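Local coordinates for protein ORF48 (Lactococcus phage TP901-1, PDB 3UH8) that is probably a structural component of the phage baseplate, the host-adhesion apparatus, and has an N-terminal immunoglobulin-like, all-beta domain, at residues L22-V27 with Q89-N94; P50-M55 with D85-F90. All coordinates share one frame; numbering follows the deposited sequence.

Contact 1 of 2, residues L22-V27 with Q89-N94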
ATOM      1  N   LEU A  22       4.678  10.451   6.914  1.00 27.80           N
ATOM      2  CA  LEU A  22       3.314  10.960   7.057  1.00 27.38           C
ATOM      3  C   LEU A  22       3.139  11.783   8.339  1.00 31.58           C
ATOM      4  O   LEU A  22       3.968  11.696   9.247  1.00 30.43           O
ATOM      5  CB  LEU A  22       2.281   9.812   6.984  1.00 27.19           C
ATOM      6  CG  LEU A  22       2.295   8.899   5.743  1.00 31.49           C
ATOM      7  CD1 LEU A  22       1.262   7.799   5.868  1.00 31.50           C
ATOM      8  CD2 LEU A  22       2.041   9.674   4.461  1.00 33.81           C
ATOM      9  N   ARG A  23       2.077  12.604   8.393  1.00 29.37           N
ATOM     10  CA  ARG A  23       1.759  13.453   9.542  1.00 29.83           C
ATOM     11  C   ARG A  23       0.483  12.980  10.210  1.00 34.37           C
ATOM     12  O   ARG A  23      -0.551  12.837   9.557  1.00 33.68           O
ATOM     13  CB  ARG A  23       1.678  14.933   9.147  1.00 30.88           C
ATOM     14  CG  ARG A  23       3.042  15.554   8.868  1.00 43.50           C
ATOM     15  CD  ARG A  23       2.931  16.838   8.071  1.00 57.35           C
ATOM     16  NE  ARG A  23       2.294  16.613   6.774  1.00 68.58           N
ATOM     17  CZ  ARG A  23       2.639  17.228   5.647  1.00 84.83           C
ATOM     18  NH1 ARG A  23       3.625  18.114   5.637  1.00 73.36           N
ATOM     19  NH2 ARG A  23       2.000  16.952   4.518  1.00 72.52           N
ATOM     20  N   HIS A  24       0.582  12.717  11.516  1.00 32.11           N
ATOM     21  CA  HIS A  24      -0.471  12.189  12.378  1.00 32.56           C
ATOM     22  C   HIS A  24      -1.830  12.919  12.385  1.00 37.53           C
ATOM     23  O   HIS A  24      -2.853  12.288  12.103  1.00 37.11           O
ATOM     24  CB  HIS A  24       0.083  11.957  13.795  1.00 33.39           C
ATOM     25  CG  HIS A  24      -0.965  11.857  14.853  1.00 36.88           C
ATOM     26  ND1 HIS A  24      -1.790  10.756  14.946  1.00 38.77           N
ATOM     27  CD2 HIS A  24      -1.311  12.748  15.810  1.00 38.45           C
ATOM     28  CE1 HIS A  24      -2.598  11.002  15.961  1.00 38.02           C
ATOM     29  NE2 HIS A  24      -2.344  12.190  16.513  1.00 38.44           N
ATOM     30  N   ALA A  25      -1.849  14.216  12.735  1.00 34.86           N
ATOM     31  CA  ALA A  25      -3.091  14.989  12.841  1.00 35.02           C
ATOM     32  C   ALA A  25      -3.329  15.966  11.680  1.00 39.16           C
ATOM     33  O   ALA A  25      -3.997  16.990  11.863  1.00 39.15           O
ATOM     34  CB  ALA A  25      -3.128  15.720  14.180  1.00 35.76           C
ATOM     35  N   ASP A  26      -2.821  15.622  10.478  1.00 35.27           N
ATOM     36  CA  ASP A  26      -2.921  16.432   9.258  1.00 34.97           C
ATOM     37  C   ASP A  26      -4.339  16.873   8.906  1.00 38.56           C
ATOM     38  O   ASP A  26      -5.277  16.076   8.930  1.00 38.03           O
ATOM     39  CB  ASP A  26      -2.260  15.724   8.057  1.00 36.80           C
ATOM     40  CG  ASP A  26      -1.798  16.630   6.919  1.00 46.68           C
ATOM     41  OD1 ASP A  26      -2.481  17.641   6.641  1.00 47.09           O
ATOM     42  OD2 ASP A  26      -0.778  16.302   6.279  1.00 53.21           O
ATOM     43  N   VAL A  27      -4.463  18.165   8.570  1.00 35.22           N
ATOM     44  CA  VAL A  27      -5.685  18.856   8.157  1.00 34.99           C
ATOM     45  C   VAL A  27      -6.074  18.377   6.742  1.00 38.19           C
ATOM     46  O   VAL A  27      -7.260  18.168   6.465  1.00 38.41           O
ATOM     47  CB  VAL A  27      -5.443  20.399   8.239  1.00 39.23           C
ATOM     48  CG1 VAL A  27      -6.329  21.197   7.281  1.00 39.14           C
ATOM     49  CG2 VAL A  27      -5.599  20.903   9.672  1.00 39.08           C
ATOM     50  N   GLN A  89      -2.414   6.444  12.966  1.00 26.02           N
ATOM     51  CA  GLN A  89      -2.510   6.346  14.415  1.00 25.91           C
ATOM     52  C   GLN A  89      -1.203   6.078  15.154  1.00 29.43           C
ATOM     53  O   GLN A  89      -0.933   6.775  16.122  1.00 28.72           O
ATOM     54  CB  GLN A  89      -3.575   5.336  14.818  1.00 27.40           C
ATOM     55  CG  GLN A  89      -4.090   5.531  16.234  1.00 44.40           C
ATOM     56  CD  GLN A  89      -5.010   4.405  16.593  1.00 65.10           C
ATOM     57  OE1 GLN A  89      -4.653   3.486  17.335  1.00 59.78           O
ATOM     58  NE2 GLN A  89      -6.190   4.415  16.008  1.00 58.33           N
ATOM     59  N   PHE A  90      -0.438   5.059  14.723  1.00 25.86           N
ATOM     60  CA  PHE A  90       0.832   4.759  15.387  1.00 25.36           C
ATOM     61  C   PHE A  90       1.925   5.743  14.981  1.00 28.81           C
ATOM     62  O   PHE A  90       2.460   5.667  13.869  1.00 28.12           O
ATOM     63  CB  PHE A  90       1.256   3.283  15.233  1.00 27.19           C
ATOM     64  CG  PHE A  90       2.571   2.954  15.909  1.00 28.83           C
ATOM     65  CD1 PHE A  90       3.736   2.812  15.167  1.00 31.80           C
ATOM     66  CD2 PHE A  90       2.652   2.843  17.293  1.00 30.89           C
ATOM     67  CE1 PHE A  90       4.957   2.545  15.793  1.00 32.61           C
ATOM     68  CE2 PHE A  90       3.875   2.577  17.919  1.00 33.57           C
ATOM     69  CZ  PHE A  90       5.019   2.425  17.164  1.00 31.68           C
ATOM     70  N   VAL A  91       2.252   6.680  15.893  1.00 25.51           N
ATOM     71  CA  VAL A  91       3.293   7.680  15.674  1.00 25.43           C
ATOM     72  C   VAL A  91       4.638   6.979  15.835  1.00 30.13           C
ATOM     73  O   VAL A  91       5.044   6.641  16.943  1.00 30.09           O
ATOM     74  CB  VAL A  91       3.124   8.948  16.559  1.00 29.19           C
ATOM     75  CG1 VAL A  91       4.337   9.871  16.462  1.00 28.92           C
ATOM     76  CG2 VAL A  91       1.855   9.708  16.185  1.00 29.00           C
ATOM     77  N   GLY A  92       5.267   6.708  14.704  1.00 27.15           N
ATOM     78  CA  GLY A  92       6.542   6.010  14.628  1.00 27.07           C
ATOM     79  C   GLY A  92       6.636   5.166  13.378  1.00 31.10           C
ATOM     80  O   GLY A  92       6.015   5.490  12.361  1.00 30.69           O
ATOM     81  N   ARG A  93       7.413   4.074  13.446  1.00 27.38           N
ATOM     82  CA  ARG A  93       7.598   3.195  12.299  1.00 27.12           C
ATOM     83  C   ARG A  93       6.472   2.177  12.135  1.00 29.90           C
ATOM     84  O   ARG A  93       6.206   1.378  13.035  1.00 29.30           O
ATOM     85  CB  ARG A  93       8.987   2.533  12.297  1.00 28.62           C
ATOM     86  CG  ARG A  93       9.376   2.023  10.919  1.00 41.63           C
ATOM     87  CD  ARG A  93      10.809   1.547  10.827  1.00 54.58           C
ATOM     88  NE  ARG A  93      11.026   0.873   9.548  1.00 65.53           N
ATOM     89  CZ  ARG A  93      12.212   0.558   9.037  1.00 82.97           C
ATOM     90  NH1 ARG A  93      13.324   0.876   9.680  1.00 71.54           N
ATOM     91  NH2 ARG A  93      12.293  -0.057   7.865  1.00 71.85           N
ATOM     92  N   ASN A  94       5.817   2.222  10.966  1.00 25.58           N
ATOM     93  CA  ASN A  94       4.720   1.334  10.597  1.00 25.03           C
ATOM     94  C   ASN A  94       5.155   0.360   9.511  1.00 28.36           C
ATOM     95  O   ASN A  94       5.992   0.704   8.676  1.00 27.91           O
ATOM     96  CB  ASN A  94       3.525   2.145  10.112  1.00 24.45           C
ATOM     97  CG  ASN A  94       2.789   2.876  11.201  1.00 40.31           C
ATOM     98  OD1 ASN A  94       1.744   2.430  11.676  1.00 32.20           O
ATOM     99  ND2 ASN A  94       3.302   4.029  11.606  1.00 31.03           N
TER

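Contact 2 of 2, residues P50-M55 with D85-F90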
ATOM      1  N   PRO A  50      -6.685  -3.964  -5.402  1.00 28.39           N
ATOM      2  CA  PRO A  50      -5.632  -3.836  -4.382  1.00 27.64           C
ATOM      3  C   PRO A  50      -6.181  -3.501  -2.998  1.00 30.66           C
ATOM      4  O   PRO A  50      -7.159  -2.763  -2.872  1.00 29.93           O
ATOM      5  CB  PRO A  50      -4.727  -2.726  -4.922  1.00 29.40           C
ATOM      6  CG  PRO A  50      -5.543  -1.982  -5.911  1.00 34.10           C
ATOM      7  CD  PRO A  50      -6.789  -2.747  -6.233  1.00 29.76           C
ATOM      8  N   PHE A  51      -5.546  -4.057  -1.963  1.00 26.92           N
ATOM      9  CA  PHE A  51      -5.928  -3.848  -0.572  1.00 26.46           C
ATOM     10  C   PHE A  51      -4.743  -3.408   0.265  1.00 30.05           C
ATOM     11  O   PHE A  51      -3.662  -3.990   0.161  1.00 29.65           O
ATOM     12  CB  PHE A  51      -6.548  -5.125   0.018  1.00 28.11           C
ATOM     13  CG  PHE A  51      -7.997  -5.339  -0.344  1.00 29.54           C
ATOM     14  CD1 PHE A  51      -9.011  -4.888   0.492  1.00 32.36           C
ATOM     15  CD2 PHE A  51      -8.350  -5.990  -1.517  1.00 31.72           C
ATOM     16  CE1 PHE A  51     -10.354  -5.085   0.155  1.00 33.37           C
ATOM     17  CE2 PHE A  51      -9.693  -6.199  -1.844  1.00 34.42           C
ATOM     18  CZ  PHE A  51     -10.685  -5.734  -1.012  1.00 32.37           C
ATOM     19  N   PHE A  52      -4.946  -2.376   1.093  1.00 26.50           N
ATOM     20  CA  PHE A  52      -3.919  -1.877   1.998  1.00 26.16           C
ATOM     21  C   PHE A  52      -4.020  -2.685   3.287  1.00 30.95           C
ATOM     22  O   PHE A  52      -5.025  -2.593   3.995  1.00 30.21           O
ATOM     23  CB  PHE A  52      -4.087  -0.366   2.258  1.00 27.65           C
ATOM     24  CG  PHE A  52      -3.180   0.190   3.332  1.00 28.95           C
ATOM     25  CD1 PHE A  52      -1.853   0.500   3.055  1.00 31.58           C
ATOM     26  CD2 PHE A  52      -3.649   0.397   4.624  1.00 30.77           C
ATOM     27  CE1 PHE A  52      -1.015   1.009   4.050  1.00 32.45           C
ATOM     28  CE2 PHE A  52      -2.812   0.917   5.615  1.00 33.48           C
ATOM     29  CZ  PHE A  52      -1.500   1.217   5.323  1.00 31.59           C
ATOM     30  N   CYS A  53      -2.994  -3.499   3.567  1.00 28.63           N
ATOM     31  CA  CYS A  53      -2.962  -4.329   4.765  1.00 29.24           C
ATOM     32  C   CYS A  53      -1.919  -3.801   5.744  1.00 34.34           C
ATOM     33  O   CYS A  53      -0.722  -4.012   5.549  1.00 33.75           O
ATOM     34  CB  CYS A  53      -2.725  -5.797   4.411  1.00 29.66           C
ATOM     35  SG  CYS A  53      -3.946  -6.496   3.270  1.00 33.64           S
ATOM     36  N   LEU A  54      -2.382  -3.058   6.764  1.00 32.12           N
ATOM     37  CA  LEU A  54      -1.515  -2.512   7.805  1.00 32.54           C
ATOM     38  C   LEU A  54      -1.277  -3.604   8.827  1.00 38.30           C
ATOM     39  O   LEU A  54      -2.233  -4.248   9.285  1.00 38.42           O
ATOM     40  CB  LEU A  54      -2.113  -1.250   8.465  1.00 32.46           C
ATOM     41  CG  LEU A  54      -1.385  -0.691   9.711  1.00 36.77           C
ATOM     42  CD1 LEU A  54      -0.047  -0.037   9.356  1.00 36.75           C
ATOM     43  CD2 LEU A  54      -2.259   0.275  10.461  1.00 38.50           C
ATOM     44  N   MET A  55      -0.027  -3.840   9.213  1.00 36.08           N
ATOM     45  CA  MET A  55       0.277  -4.881  10.160  1.00 36.42           C
ATOM     46  C   MET A  55       0.252  -4.434  11.623  1.00 41.54           C
ATOM     47  O   MET A  55       0.706  -3.338  11.950  1.00 40.55           O
ATOM     48  CB  MET A  55       1.591  -5.560   9.796  1.00 38.84           C
ATOM     49  CG  MET A  55       1.461  -6.524   8.636  1.00 42.54           C
ATOM     50  SD  MET A  55       3.000  -7.350   8.209  1.00 46.85           S
ATOM     51  CE  MET A  55       3.088  -8.580   9.512  1.00 43.58           C
ATOM     52  N   ASP A  85      -7.229   7.217   9.086  1.00 21.42           N
ATOM     53  CA  ASP A  85      -6.901   7.584  10.463  1.00 21.53           C
ATOM     54  C   ASP A  85      -6.182   6.417  11.161  1.00 25.78           C
ATOM     55  O   ASP A  85      -5.305   6.654  11.989  1.00 25.69           O
ATOM     56  CB  ASP A  85      -8.161   8.012  11.236  1.00 23.33           C
ATOM     57  CG  ASP A  85      -8.735   9.361  10.831  1.00 32.73           C
ATOM     58  OD1 ASP A  85      -7.971  10.205  10.305  1.00 32.68           O
ATOM     59  OD2 ASP A  85      -9.939   9.589  11.076  1.00 39.94           O
ATOM     60  N   ASN A  86      -6.520   5.164  10.775  1.00 22.14           N
ATOM     61  CA  ASN A  86      -5.916   3.933  11.295  1.00 22.38           C
ATOM     62  C   ASN A  86      -4.452   3.825  10.863  1.00 26.58           C
ATOM     63  O   ASN A  86      -3.599   3.466  11.678  1.00 26.10           O
ATOM     64  CB  ASN A  86      -6.703   2.705  10.820  1.00 23.97           C
ATOM     65  CG  ASN A  86      -6.539   1.459  11.666  1.00 51.85           C
ATOM     66  OD1 ASN A  86      -5.519   1.235  12.331  1.00 48.71           O
ATOM     67  ND2 ASN A  86      -7.546   0.599  11.638  1.00 44.38           N
ATOM     68  N   ALA A  87      -4.162   4.158   9.588  1.00 22.92           N
ATOM     69  CA  ALA A  87      -2.811   4.138   9.029  1.00 22.87           C
ATOM     70  C   ALA A  87      -1.895   5.208   9.644  1.00 27.20           C
ATOM     71  O   ALA A  87      -0.675   5.046   9.626  1.00 27.07           O
ATOM     72  CB  ALA A  87      -2.871   4.308   7.520  1.00 23.63           C
ATOM     73  N   LEU A  88      -2.482   6.288  10.193  1.00 24.04           N
ATOM     74  CA  LEU A  88      -1.758   7.413  10.796  1.00 24.24           C
ATOM     75  C   LEU A  88      -1.689   7.373  12.324  1.00 29.26           C
ATOM     76  O   LEU A  88      -0.969   8.179  12.919  1.00 29.12           O
ATOM     77  CB  LEU A  88      -2.408   8.745  10.362  1.00 24.16           C
ATOM     78  CG  LEU A  88      -2.478   9.054   8.870  1.00 28.74           C
ATOM     79  CD1 LEU A  88      -3.486  10.147   8.605  1.00 28.79           C
ATOM     80  CD2 LEU A  88      -1.125   9.444   8.325  1.00 30.79           C
ATOM     81  N   GLN A  89      -2.414   6.444  12.966  1.00 26.02           N
ATOM     82  CA  GLN A  89      -2.510   6.346  14.415  1.00 25.91           C
ATOM     83  C   GLN A  89      -1.203   6.078  15.154  1.00 29.43           C
ATOM     84  O   GLN A  89      -0.933   6.775  16.122  1.00 28.72           O
ATOM     85  CB  GLN A  89      -3.575   5.336  14.818  1.00 27.40           C
ATOM     86  CG  GLN A  89      -4.090   5.531  16.234  1.00 44.40           C
ATOM     87  CD  GLN A  89      -5.010   4.405  16.593  1.00 65.10           C
ATOM     88  OE1 GLN A  89      -4.653   3.486  17.335  1.00 59.78           O
ATOM     89  NE2 GLN A  89      -6.190   4.415  16.008  1.00 58.33           N
ATOM     90  N   PHE A  90      -0.438   5.059  14.723  1.00 25.86           N
ATOM     91  CA  PHE A  90       0.832   4.759  15.387  1.00 25.36           C
ATOM     92  C   PHE A  90       1.925   5.743  14.981  1.00 28.81           C
ATOM     93  O   PHE A  90       2.460   5.667  13.869  1.00 28.12           O
ATOM     94  CB  PHE A  90       1.256   3.283  15.233  1.00 27.19           C
ATOM     95  CG  PHE A  90       2.571   2.954  15.909  1.00 28.83           C
ATOM     96  CD1 PHE A  90       3.736   2.812  15.167  1.00 31.80           C
ATOM     97  CD2 PHE A  90       2.652   2.843  17.293  1.00 30.89           C
ATOM     98  CE1 PHE A  90       4.957   2.545  15.793  1.00 32.61           C
ATOM     99  CE2 PHE A  90       3.875   2.577  17.919  1.00 33.57           C
ATOM    100  CZ  PHE A  90       5.019   2.425  17.164  1.00 31.68           C
TER

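Contact 1 of 2, residues L22-V27 with Q89-N94
His24 and Val91 meet at the surface of an immunoglobulin-like, all-beta domain, where the turn at the end of strand 21-23 passes the loop that leads into strand 92-103. The two side chains cross at about a right angle. From Val91, the branch CG2 does the touching: it lies 3.7 Å from His24 CB and 3.8 Å from His24 CG, and so bears on the root of the imidazole, which it approaches obliquely. Lys123, just past strand 112-122, is touched by both side chains. With chi1 at 161°, the imidazole extends away from the His24 backbone N and toward the chain around 89-91, which lets ND1 make a weak hydrogen bond to Leu88 O. No hydrogen bond joins the two segments, and only 104 Å² is buried between them, so the contact is a light van der Waals touch between two pieces of chain that are each braced from within. On one side, a type I turn from Arg23 to Asp26 is spanned by a salt bridge, Arg23 NE to Asp26 OD2 at 3.1 Å, although its hydrogen bonds are weak. Across the contact, the buried amide of Asn94 holds the bend between Phe90 and strand 92-103: its ND2 donates to Phe90 O at 2.9 Å, nearly straight at 163° and in the carbonyl plane, with a weaker bond from the same ND2 to Gly92 O.

Contact 2 of 2, residues P50-M55 with D85-F90
Strand 50-54 and the short, weakly bonded helix 85-89 run roughly the same way, their axes 32° apart and 10.0 Å from each other at closest approach, with Leu54 and Ala87 nearest in backbone register. That spacing is bridged by two side chains of the strand, Phe52 and Leu54, which alternate with Cys53 and so point to the helix from one face of the strand. The methyl of Ala87 approaches the Phe52 ring obliquely, with CB 3.9 Å from Phe52 CE2 and 4.0 Å from Phe52 CZ. Leu54 uses a single branch: its CD2 lies 3.7 Å from Asn86 O and 3.9 Å from Asn86 OD1, so that both oxygens of Asn86 meet the same methyl from nearby directions. A chi1 of -158° carries the Asn86 amide nearer to the strand than its CB alone would place it. The contact is van der Waals throughout, without a hydrogen bond. Tyr119 touches both Phe52 and Leu54 and bonds through OH to Ala87 O, while Tyr81 stacks on Phe52. Here a short helix in the connection between two strands closes over the hydrophobic core of an immunoglobulin-like beta fold.

In the fold
Contacts 1 and 2 lie 11 Å apart between centres and share Gln89 and Phe90, so one continuous piece of chain, 85-94, faces two partners: its helix turns inward to strand 49-54, while the loop after it meets the turn at His24 on the surface. Leu88 joins the two contacts, its CD2 lying 3.7 Å from both Leu22 CB and Arg23 O. A second link runs from Asn94 OD1 to Leu54 CD1, 3.8 Å apart, where strands 92-103 and 49-54 are antiparallel neighbours in the sheet. Together the pair illustrates how a buried contact and a surface contact can grow from a single connection between strands.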